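Local structure of DUF3201 domain-containing protein (1YB3) at residues F39-V44 with F68-G73; F48-Y53 with Y63-F68; G82-F87 with N146-L151. The protein is of unknown function, a DUF3201-family protein of the hyperthermophile Pyrococcus furiosus built as an antiparallel sheet packed against helices. One frame throughout, in Å; residues are numbered along the deposited sequence.

Contact 1: residues F39-V44 with F68-G73; sequences FTVEEV and FAVKPG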
loop_
_atom_site.group_PDB
_atom_site.type_symbol
_atom_site.label_atom_id
_atom_site.label_comp_id
_atom_site.label_asym_id
_atom_site.label_seq_id
_atom_site.Cartn_x
_atom_site.Cartn_y
_atom_site.Cartn_z
ATOM N N PHE A 39 1.584 13.987 -10.551
ATOM C CA PHE A 39 0.591 13.308 -9.719
ATOM C C PHE A 39 -0.027 14.288 -8.732
ATOM O O PHE A 39 0.675 15.113 -8.147
ATOM C CB PHE A 39 1.204 12.131 -8.956
ATOM C CG PHE A 39 1.693 11.018 -9.837
ATOM C CD1 PHE A 39 0.827 9.984 -10.248
ATOM C CD2 PHE A 39 3.026 10.971 -10.224
ATOM C CE1 PHE A 39 1.290 8.941 -11.067
ATOM C CE2 PHE A 39 3.502 9.934 -11.047
ATOM C CZ PHE A 39 2.626 8.908 -11.467
ATOM N N THR A 40 -1.340 14.211 -8.557
ATOM C CA THR A 40 -2.016 15.063 -7.585
ATOM C C THR A 40 -1.880 14.462 -6.190
ATOM O O THR A 40 -2.394 13.370 -5.927
ATOM C CB THR A 40 -3.494 15.233 -7.933
ATOM O OG1 THR A 40 -3.601 15.847 -9.226
ATOM C CG2 THR A 40 -4.177 16.104 -6.898
ATOM N N VAL A 41 -1.176 15.174 -5.324
ATOM C CA VAL A 41 -0.860 14.653 -3.973
ATOM C C VAL A 41 -1.686 15.456 -2.980
ATOM O O VAL A 41 -1.494 16.662 -2.844
ATOM C CB VAL A 41 0.636 14.760 -3.643
ATOM C CG1 VAL A 41 0.910 14.265 -2.221
ATOM C CG2 VAL A 41 1.480 13.932 -4.626
ATOM N N GLU A 42 -2.598 14.784 -2.293
ATOM C CA GLU A 42 -3.543 15.478 -1.424
ATOM C C GLU A 42 -2.963 15.644 -0.017
ATOM O O GLU A 42 -1.863 15.185 0.262
ATOM C CB GLU A 42 -4.882 14.734 -1.386
ATOM C CG GLU A 42 -5.545 14.544 -2.762
ATOM C CD GLU A 42 -6.065 15.846 -3.355
ATOM O OE1 GLU A 42 -6.088 16.877 -2.645
ATOM O OE2 GLU A 42 -6.456 15.844 -4.540
ATOM N N GLU A 43 -3.719 16.308 0.866
ATOM C CA GLU A 43 -3.265 16.534 2.241
ATOM C C GLU A 43 -3.424 15.285 3.104
ATOM O O GLU A 43 -4.234 14.414 2.818
ATOM C CB GLU A 43 -4.042 17.688 2.882
ATOM C CG GLU A 43 -3.964 19.017 2.107
ATOM C CD GLU A 43 -2.557 19.611 2.049
ATOM O OE1 GLU A 43 -1.691 19.226 2.864
ATOM O OE2 GLU A 43 -2.320 20.479 1.178
ATOM N N VAL A 44 -2.671 15.233 4.193
ATOM C CA VAL A 44 -2.779 14.139 5.148
ATOM C C VAL A 44 -4.152 14.181 5.817
ATOM O O VAL A 44 -4.627 15.259 6.197
ATOM C CB VAL A 44 -1.676 14.235 6.229
ATOM C CG1 VAL A 44 -1.888 13.192 7.323
ATOM C CG2 VAL A 44 -0.293 14.094 5.595
ATOM N N PHE A 68 -2.280 9.959 3.005
ATOM C CA PHE A 68 -2.619 10.995 2.012
ATOM C C PHE A 68 -2.784 10.357 0.641
ATOM O O PHE A 68 -2.039 9.438 0.297
ATOM C CB PHE A 68 -1.597 12.149 1.979
ATOM C CG PHE A 68 -0.175 11.733 1.695
ATOM C CD1 PHE A 68 0.326 11.749 0.374
ATOM C CD2 PHE A 68 0.682 11.337 2.735
ATOM C CE1 PHE A 68 1.655 11.390 0.113
ATOM C CE2 PHE A 68 1.995 10.982 2.479
ATOM C CZ PHE A 68 2.484 10.990 1.143
ATOM N N ALA A 69 -3.781 10.833 -0.111
ATOM C CA ALA A 69 -4.054 10.348 -1.473
ATOM C C ALA A 69 -2.998 10.808 -2.476
ATOM O O ALA A 69 -2.475 11.943 -2.395
ATOM C CB ALA A 69 -5.425 10.873 -1.925
ATOM N N VAL A 70 -2.702 9.911 -3.416
ATOM C CA VAL A 70 -1.904 10.207 -4.610
ATOM C C VAL A 70 -2.752 9.718 -5.786
ATOM O O VAL A 70 -2.944 8.535 -5.957
ATOM C CB VAL A 70 -0.541 9.480 -4.613
ATOM C CG1 VAL A 70 0.277 9.868 -5.878
ATOM C CG2 VAL A 70 0.273 9.762 -3.330
ATOM N N LYS A 71 -3.298 10.648 -6.558
ATOM C CA LYS A 71 -4.223 10.287 -7.640
ATOM C C LYS A 71 -3.428 9.830 -8.864
ATOM O O LYS A 71 -2.354 10.354 -9.121
ATOM C CB LYS A 71 -5.097 11.471 -7.996
ATOM C CG LYS A 71 -5.889 12.017 -6.808
ATOM C CD LYS A 71 -6.944 12.993 -7.290
ATOM C CE LYS A 71 -7.827 13.417 -6.143
ATOM N NZ LYS A 71 -9.045 14.098 -6.675
ATOM N N PRO A 72 -3.948 8.847 -9.620
ATOM C CA PRO A 72 -5.212 8.155 -9.441
ATOM C C PRO A 72 -5.063 6.874 -8.620
ATOM O O PRO A 72 -4.189 6.035 -8.898
ATOM C CB PRO A 72 -5.621 7.827 -10.886
ATOM C CG PRO A 72 -4.300 7.578 -11.586
ATOM C CD PRO A 72 -3.243 8.372 -10.832
ATOM N N GLY A 73 -5.913 6.731 -7.601
ATOM C CA GLY A 73 -6.083 5.432 -6.941
ATOM C C GLY A 73 -5.032 5.063 -5.916
ATOM O O GLY A 73 -5.003 3.923 -5.419
HETATM O O HOH W 1 -2.660 12.574 -10.766
HETATM O O HOH W 2 -5.697 12.515 1.215
#

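Contact 2: residues F48-Y53 with Y63-F68; sequences FNAYLY and YPHPAF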
loop_
_atom_site.group_PDB
_atom_site.type_symbol
_atom_site.label_atom_id
_atom_site.label_comp_id
_atom_site.label_asym_id
_atom_site.label_seq_id
_atom_site.Cartn_x
_atom_site.Cartn_y
_atom_site.Cartn_z
ATOM N N PHE A 48 -9.663 5.885 10.152
ATOM C CA PHE A 48 -10.077 5.048 11.284
ATOM C C PHE A 48 -10.578 3.687 10.799
ATOM O O PHE A 48 -11.089 3.573 9.681
ATOM C CB PHE A 48 -11.237 5.710 12.052
ATOM C CG PHE A 48 -10.890 7.012 12.734
ATOM C CD1 PHE A 48 -10.685 7.064 14.112
ATOM C CD2 PHE A 48 -10.812 8.197 12.002
ATOM C CE1 PHE A 48 -10.377 8.279 14.750
ATOM C CE2 PHE A 48 -10.502 9.419 12.623
ATOM C CZ PHE A 48 -10.286 9.459 14.001
ATOM N N ASN A 49 -10.450 2.665 11.654
ATOM C CA ASN A 49 -11.086 1.343 11.453
ATOM C C ASN A 49 -10.478 0.459 10.361
ATOM O O ASN A 49 -11.070 -0.546 9.944
ATOM C CB ASN A 49 -12.609 1.489 11.280
ATOM C CG ASN A 49 -13.253 2.234 12.435
ATOM O OD1 ASN A 49 -12.799 2.149 13.581
ATOM N ND2 ASN A 49 -14.307 2.977 12.140
ATOM N N ALA A 50 -9.282 0.827 9.927
ATOM C CA ALA A 50 -8.513 0.032 8.984
ATOM C C ALA A 50 -7.893 -1.167 9.707
ATOM O O ALA A 50 -7.621 -1.096 10.919
ATOM C CB ALA A 50 -7.411 0.917 8.353
ATOM N N TYR A 51 -7.650 -2.267 8.988
ATOM C CA TYR A 51 -7.038 -3.434 9.598
ATOM C C TYR A 51 -5.553 -3.476 9.245
ATOM O O TYR A 51 -5.150 -2.997 8.169
ATOM C CB TYR A 51 -7.694 -4.727 9.092
ATOM C CG TYR A 51 -9.065 -5.060 9.659
ATOM C CD1 TYR A 51 -9.252 -6.197 10.461
ATOM C CD2 TYR A 51 -10.170 -4.265 9.372
ATOM C CE1 TYR A 51 -10.521 -6.525 10.965
ATOM C CE2 TYR A 51 -11.437 -4.580 9.880
ATOM C CZ TYR A 51 -11.593 -5.717 10.665
ATOM O OH TYR A 51 -12.835 -6.028 11.160
ATOM N N LEU A 52 -4.746 -4.069 10.118
ATOM C CA LEU A 52 -3.383 -4.419 9.732
ATOM C C LEU A 52 -3.068 -5.859 10.103
ATOM O O LEU A 52 -3.696 -6.446 10.992
ATOM C CB LEU A 52 -2.343 -3.424 10.278
ATOM C CG LEU A 52 -1.851 -3.576 11.714
ATOM C CD1 LEU A 52 -0.677 -2.631 11.987
ATOM C CD2 LEU A 52 -2.978 -3.326 12.688
ATOM N N TYR A 53 -2.116 -6.431 9.381
ATOM C CA TYR A 53 -1.747 -7.811 9.549
ATOM C C TYR A 53 -0.642 -7.902 10.595
ATOM O O TYR A 53 0.527 -7.619 10.302
ATOM C CB TYR A 53 -1.283 -8.390 8.207
ATOM C CG TYR A 53 -1.291 -9.904 8.136
ATOM C CD1 TYR A 53 -2.492 -10.617 8.079
ATOM C CD2 TYR A 53 -0.095 -10.623 8.109
ATOM C CE1 TYR A 53 -2.500 -12.012 8.005
ATOM C CE2 TYR A 53 -0.087 -12.012 8.033
ATOM C CZ TYR A 53 -1.293 -12.700 7.985
ATOM O OH TYR A 53 -1.283 -14.076 7.911
ATOM N N TYR A 63 -8.179 3.131 16.401
ATOM C CA TYR A 63 -7.493 4.408 16.407
ATOM C C TYR A 63 -7.167 4.897 14.963
ATOM O O TYR A 63 -7.117 4.087 14.053
ATOM C CB TYR A 63 -6.212 4.268 17.197
ATOM C CG TYR A 63 -5.276 3.163 16.739
ATOM C CD1 TYR A 63 -4.227 3.436 15.837
ATOM C CD2 TYR A 63 -5.395 1.861 17.242
ATOM C CE1 TYR A 63 -3.350 2.438 15.445
ATOM C CE2 TYR A 63 -4.519 0.845 16.844
ATOM C CZ TYR A 63 -3.497 1.149 15.943
ATOM O OH TYR A 63 -2.628 0.149 15.558
ATOM N N PRO A 64 -6.977 6.216 14.783
ATOM C CA PRO A 64 -6.684 6.735 13.444
ATOM C C PRO A 64 -5.220 6.519 13.105
ATOM O O PRO A 64 -4.366 6.419 13.982
ATOM C CB PRO A 64 -6.930 8.222 13.589
ATOM C CG PRO A 64 -6.548 8.512 15.023
ATOM C CD PRO A 64 -7.061 7.307 15.768
ATOM N N HIS A 65 -4.924 6.447 11.818
ATOM C CA HIS A 65 -3.550 6.533 11.391
ATOM C C HIS A 65 -3.513 7.509 10.211
ATOM O O HIS A 65 -4.555 7.684 9.554
ATOM C CB HIS A 65 -3.014 5.153 11.007
ATOM C CG HIS A 65 -3.495 4.649 9.687
ATOM N ND1 HIS A 65 -4.573 3.801 9.562
ATOM C CD2 HIS A 65 -3.028 4.854 8.427
ATOM C CE1 HIS A 65 -4.762 3.514 8.285
ATOM N NE2 HIS A 65 -3.832 4.135 7.577
ATOM N N PRO A 66 -2.341 8.150 9.964
ATOM C CA PRO A 66 -2.263 9.176 8.899
ATOM C C PRO A 66 -2.087 8.581 7.492
ATOM O O PRO A 66 -1.401 7.576 7.323
ATOM C CB PRO A 66 -1.049 10.016 9.306
ATOM C CG PRO A 66 -0.119 9.004 9.999
ATOM C CD PRO A 66 -1.054 7.988 10.679
ATOM N N ALA A 67 -2.735 9.192 6.501
ATOM C CA ALA A 67 -2.543 8.774 5.103
ATOM C C ALA A 67 -2.872 9.941 4.198
ATOM O O ALA A 67 -3.669 10.803 4.555
ATOM C CB ALA A 67 -3.411 7.545 4.764
ATOM N N PHE A 68 -2.280 9.959 3.005
ATOM C CA PHE A 68 -2.619 10.995 2.012
ATOM C C PHE A 68 -2.784 10.357 0.641
ATOM O O PHE A 68 -2.039 9.438 0.297
ATOM C CB PHE A 68 -1.597 12.149 1.979
ATOM C CG PHE A 68 -0.175 11.733 1.695
ATOM C CD1 PHE A 68 0.326 11.749 0.374
ATOM C CD2 PHE A 68 0.682 11.337 2.735
ATOM C CE1 PHE A 68 1.655 11.390 0.113
ATOM C CE2 PHE A 68 1.995 10.982 2.479
ATOM C CZ PHE A 68 2.484 10.990 1.143
HETATM O O HOH W 3 -7.228 3.117 11.164
#

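Contact 3: residues G82-F87 with N146-L151; sequences GFYFVF and NFEVDL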
loop_
_atom_site.group_PDB
_atom_site.type_symbol
_atom_site.label_atom_id
_atom_site.label_comp_id
_atom_site.label_asym_id
_atom_site.label_seq_id
_atom_site.Cartn_x
_atom_site.Cartn_y
_atom_site.Cartn_z
ATOM N N GLY A 82 4.904 0.927 10.331
ATOM C CA GLY A 82 5.738 1.752 9.442
ATOM C C GLY A 82 4.979 2.301 8.247
ATOM O O GLY A 82 3.746 2.346 8.244
ATOM N N PHE A 83 5.737 2.736 7.231
ATOM C CA PHE A 83 5.160 3.294 6.017
ATOM C C PHE A 83 4.494 2.214 5.144
ATOM O O PHE A 83 4.905 1.038 5.136
ATOM C CB PHE A 83 6.247 3.889 5.124
ATOM C CG PHE A 83 6.961 5.083 5.680
ATOM C CD1 PHE A 83 6.320 6.329 5.798
ATOM C CD2 PHE A 83 8.316 4.993 5.996
ATOM C CE1 PHE A 83 7.011 7.447 6.266
ATOM C CE2 PHE A 83 9.024 6.112 6.459
ATOM C CZ PHE A 83 8.373 7.338 6.599
ATOM N N TYR A 84 3.515 2.638 4.358
ATOM C CA TYR A 84 2.985 1.810 3.279
ATOM C C TYR A 84 2.529 2.714 2.135
ATOM O O TYR A 84 2.315 3.918 2.318
ATOM C CB TYR A 84 1.821 0.949 3.765
ATOM C CG TYR A 84 0.589 1.772 4.072
ATOM C CD1 TYR A 84 -0.354 2.015 3.089
ATOM C CD2 TYR A 84 0.409 2.362 5.331
ATOM C CE1 TYR A 84 -1.489 2.822 3.343
ATOM C CE2 TYR A 84 -0.720 3.157 5.595
ATOM C CZ TYR A 84 -1.652 3.373 4.608
ATOM O OH TYR A 84 -2.759 4.164 4.856
ATOM N N PHE A 85 2.405 2.132 0.947
ATOM C CA PHE A 85 1.627 2.767 -0.096
ATOM C C PHE A 85 0.787 1.699 -0.759
ATOM O O PHE A 85 1.084 0.503 -0.671
ATOM C CB PHE A 85 2.511 3.530 -1.107
ATOM C CG PHE A 85 3.422 2.635 -1.917
ATOM C CD1 PHE A 85 2.983 2.104 -3.124
ATOM C CD2 PHE A 85 4.708 2.354 -1.476
ATOM C CE1 PHE A 85 3.816 1.280 -3.895
ATOM C CE2 PHE A 85 5.554 1.498 -2.233
ATOM C CZ PHE A 85 5.088 0.960 -3.438
ATOM N N VAL A 86 -0.293 2.146 -1.379
ATOM C CA VAL A 86 -1.212 1.236 -2.055
ATOM C C VAL A 86 -1.783 1.933 -3.273
ATOM O O VAL A 86 -2.103 3.124 -3.202
ATOM C CB VAL A 86 -2.351 0.752 -1.087
ATOM C CG1 VAL A 86 -3.056 1.921 -0.435
ATOM C CG2 VAL A 86 -3.342 -0.198 -1.803
ATOM N N PHE A 87 -1.903 1.204 -4.391
ATOM C CA PHE A 87 -2.607 1.715 -5.560
ATOM C C PHE A 87 -3.701 0.748 -5.943
ATOM O O PHE A 87 -3.484 -0.468 -5.902
ATOM C CB PHE A 87 -1.657 1.859 -6.744
ATOM C CG PHE A 87 -0.855 3.140 -6.714
ATOM C CD1 PHE A 87 -1.352 4.280 -7.321
ATOM C CD2 PHE A 87 0.380 3.182 -6.089
ATOM C CE1 PHE A 87 -0.638 5.478 -7.301
ATOM C CE2 PHE A 87 1.121 4.398 -6.068
ATOM C CZ PHE A 87 0.599 5.520 -6.674
ATOM N N ASN A 146 -6.336 -3.804 -5.196
ATOM C CA ASN A 146 -5.336 -2.998 -4.503
ATOM C C ASN A 146 -4.024 -3.738 -4.371
ATOM O O ASN A 146 -3.995 -4.947 -4.068
ATOM C CB ASN A 146 -5.817 -2.633 -3.100
ATOM C CG ASN A 146 -7.015 -1.734 -3.113
ATOM O OD1 ASN A 146 -6.890 -0.522 -3.175
ATOM N ND2 ASN A 146 -8.204 -2.328 -3.030
ATOM N N PHE A 147 -2.917 -3.002 -4.573
ATOM C CA PHE A 147 -1.564 -3.528 -4.449
ATOM C C PHE A 147 -0.886 -2.670 -3.401
ATOM O O PHE A 147 -0.674 -1.484 -3.634
ATOM C CB PHE A 147 -0.828 -3.379 -5.789
ATOM C CG PHE A 147 -1.470 -4.166 -6.897
ATOM C CD1 PHE A 147 -0.981 -5.429 -7.248
ATOM C CD2 PHE A 147 -2.628 -3.671 -7.535
ATOM C CE1 PHE A 147 -1.619 -6.193 -8.252
ATOM C CE2 PHE A 147 -3.275 -4.413 -8.522
ATOM C CZ PHE A 147 -2.766 -5.683 -8.884
ATOM N N GLU A 148 -0.621 -3.254 -2.232
ATOM C CA GLU A 148 -0.035 -2.538 -1.091
ATOM C C GLU A 148 1.378 -3.050 -0.801
ATOM O O GLU A 148 1.606 -4.257 -0.728
ATOM C CB GLU A 148 -0.906 -2.680 0.192
ATOM C CG GLU A 148 -0.200 -2.138 1.428
ATOM C CD GLU A 148 -1.045 -2.185 2.716
ATOM O OE1 GLU A 148 -2.292 -2.212 2.603
ATOM O OE2 GLU A 148 -0.464 -2.177 3.822
ATOM N N VAL A 149 2.325 -2.123 -0.654
ATOM C CA VAL A 149 3.683 -2.471 -0.259
ATOM C C VAL A 149 3.971 -1.817 1.102
ATOM O O VAL A 149 3.740 -0.609 1.265
ATOM C CB VAL A 149 4.694 -2.001 -1.338
ATOM C CG1 VAL A 149 6.112 -2.335 -0.916
ATOM C CG2 VAL A 149 4.314 -2.625 -2.739
ATOM N N ASP A 150 4.448 -2.623 2.056
ATOM C CA ASP A 150 4.779 -2.161 3.422
ATOM C C ASP A 150 6.301 -2.066 3.602
ATOM O O ASP A 150 7.048 -2.913 3.081
ATOM C CB ASP A 150 4.204 -3.110 4.479
ATOM C CG ASP A 150 2.674 -3.119 4.503
ATOM O OD1 ASP A 150 2.061 -2.274 3.823
ATOM O OD2 ASP A 150 2.098 -3.979 5.214
ATOM N N LEU A 151 6.770 -1.036 4.303
ATOM C CA LEU A 151 8.209 -0.702 4.284
ATOM C C LEU A 151 8.915 -0.440 5.615
ATOM O O LEU A 151 10.049 0.064 5.613
ATOM C CB LEU A 151 8.463 0.494 3.366
ATOM C CG LEU A 151 8.233 0.138 1.898
ATOM C CD1 LEU A 151 7.951 1.354 1.088
ATOM C CD2 LEU A 151 9.388 -0.675 1.330
#

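Contact 1: residues F39-V44 with F68-G73
Lys71 of strand 65-71 runs alongside Thr40 of an outermost strand and reaches Glu42, a worked example of cross-strand side-chain pairing. Lys71 CB is 4.1 Å from Thr40 CB, and Lys71 CG passes 3.8 Å from Thr40 O. Beyond CG the chain runs extended, with Lys71 CD between Thr40 CB and Glu42 OE2. Lys71 CE then comes within 3.2 Å of Glu42 OE2, while Lys71 NZ forms only a long salt bridge with that oxygen, at 3.8 Å. Glu42 bends at chi2 (-70°), which turns Glu42 CD back toward Lys71 CE.

Beneath, the antiparallel backbones are joined by Lys71 N to Thr40 O and by a nearly straight bond from Glu42 N to Ala69 O of 2.8 Å. Two waters extend the seam, one between Thr40 N and Lys71 O, the other between Glu43 O and Ala69 N. The Val41 and Val70 side is apolar: Val41 CG1 meets Phe68 CD1 at 3.7 Å, and Val44 packs on Ile25 and Phe26 of helix 11-35. Arg29 of that helix bonds Val41 O and Glu42 O and salt-bridges Glu43. The chemistry thus implies an oily inner face and a wet outer one, where the long ion pair probably contributes less than the two direct backbone bonds.

Contact 2: residues F48-Y53 with Y63-F68
Phe48 on Pro64 and Ala50 on His65 make a surface contact of side chains, with no direct hydrogen bond between residues 48-53 and 63-68. It sits at one end of the main antiparallel sheet, where strand 40-47 gives way to a small beta hairpin (strands 51-54 and 57-60) before the chain returns as strand 65-71. The contact therefore draws together the two ends of an excursion between neighbouring strands. His65 is still bonded through its backbone to Val47, whereas Ala50 already pairs with Met61 of the hairpin arm; between them the chain swings away at Asn49, which has a positive phi of 73°.

Where the backbones diverge, water 3 links them. It is 3.0 Å from Tyr63 O and 3.2 Å from His65 ND1, and it also accepts a weak bond from Ala50 N. At the other ring nitrogen, His65 NE2 is hydrogen-bonded to Tyr84 OH, and Ala50 CB touches the imidazole edge in plane, 3.7 Å from His65 CE1. Phe48 CG stands anti to the carbonyl carbon (chi1 -65°), a position that sets the ring side by side with Pro64, pointing the same way. The result is a CH-pi contact: Pro64 CB stands over one face of the Phe48 ring, 3.7 Å from its centroid and displaced toward the rim, with CZ and CE1 its nearest ring atoms.

Contact 3: residues G82-F87 with N146-L151
The ring of Phe85 carries Val149 over one face and Leu151 at its edge, a good example of how cross-strand partners fill the space beside an aromatic residue. Val149 CB makes a CH-pi contact there, its closest approach being 3.7 Å to Phe85 CZ, and Leu151 CD1 lies near the ring plane, 4.1 Å from Phe85 CE2. Phe85 CG sits between the backbone N and the carbonyl carbon (chi1 65°), a position that sets the ring beside Val149, the two side chains pointing the same way. An alanine in place of Phe85 would probably leave Val149 CB and Leu151 CD1 without their ring partner and open a gap toward Ile162 of helix 155-171. The ring of Phe147 is met differently, by an oxygen: Phe87 O lies in its plane at the edge, 3.7 Å from Phe147 CD2.

The other side of the sheet is more polar. Asp150 OD1 comes 3.2 Å from Tyr84 CB, and the Glu148 side chain passes obliquely by Tyr84, OE2 nearest to Tyr84 CB, with the carboxylate and ring planes 38° apart. Glu148 OE2 and Asp150 OD1 are only 2.5 Å from each other, while Glu148 OE1 is bonded to Tyr112 OH on the next strand. Further along, Val86 CG2 packs on Asn146 CB at 3.7 Å.

Five backbone hydrogen bonds hold the strands together. Phe85 and Val149 exchange two, Phe87 and Phe147 another two, and Leu151 N gives the fifth to Phe83 O. With N-to-C directions 165° apart, this is regular antiparallel pairing of two interior strands, close to the centre of the chain. Helices 11-35 and 155-171 cover the phenylalanine side at Phe83, with the latter also over Phe85, in a two-layer alpha+beta arrangement, helices on one face of an antiparallel sheet.

In the fold
From the N terminus, helix 11-35 leads into strand 40-47, the outermost at one side of the sheet. Contact 2 closes first, fastening the small hairpin excursion, and contact 1 then closes around it by pairing strand 40-47 with 65-71, the strand both contacts use. Strands 74-79 and 82-90 then carry the sheet inward. Contact 3 opens only after both earlier loops have closed; its own loop takes in helices 96-105 and 130-138 and strands 108-112 and 120-123, the far side of the sheet, before strand 144-150 returns beside 82-90. No loops cross. His65 and Tyr84 connect contact 2 with contact 3, and Phe87 packs against Val70, Pro72 and Gly73, so side, end and middle of one sheet are joined.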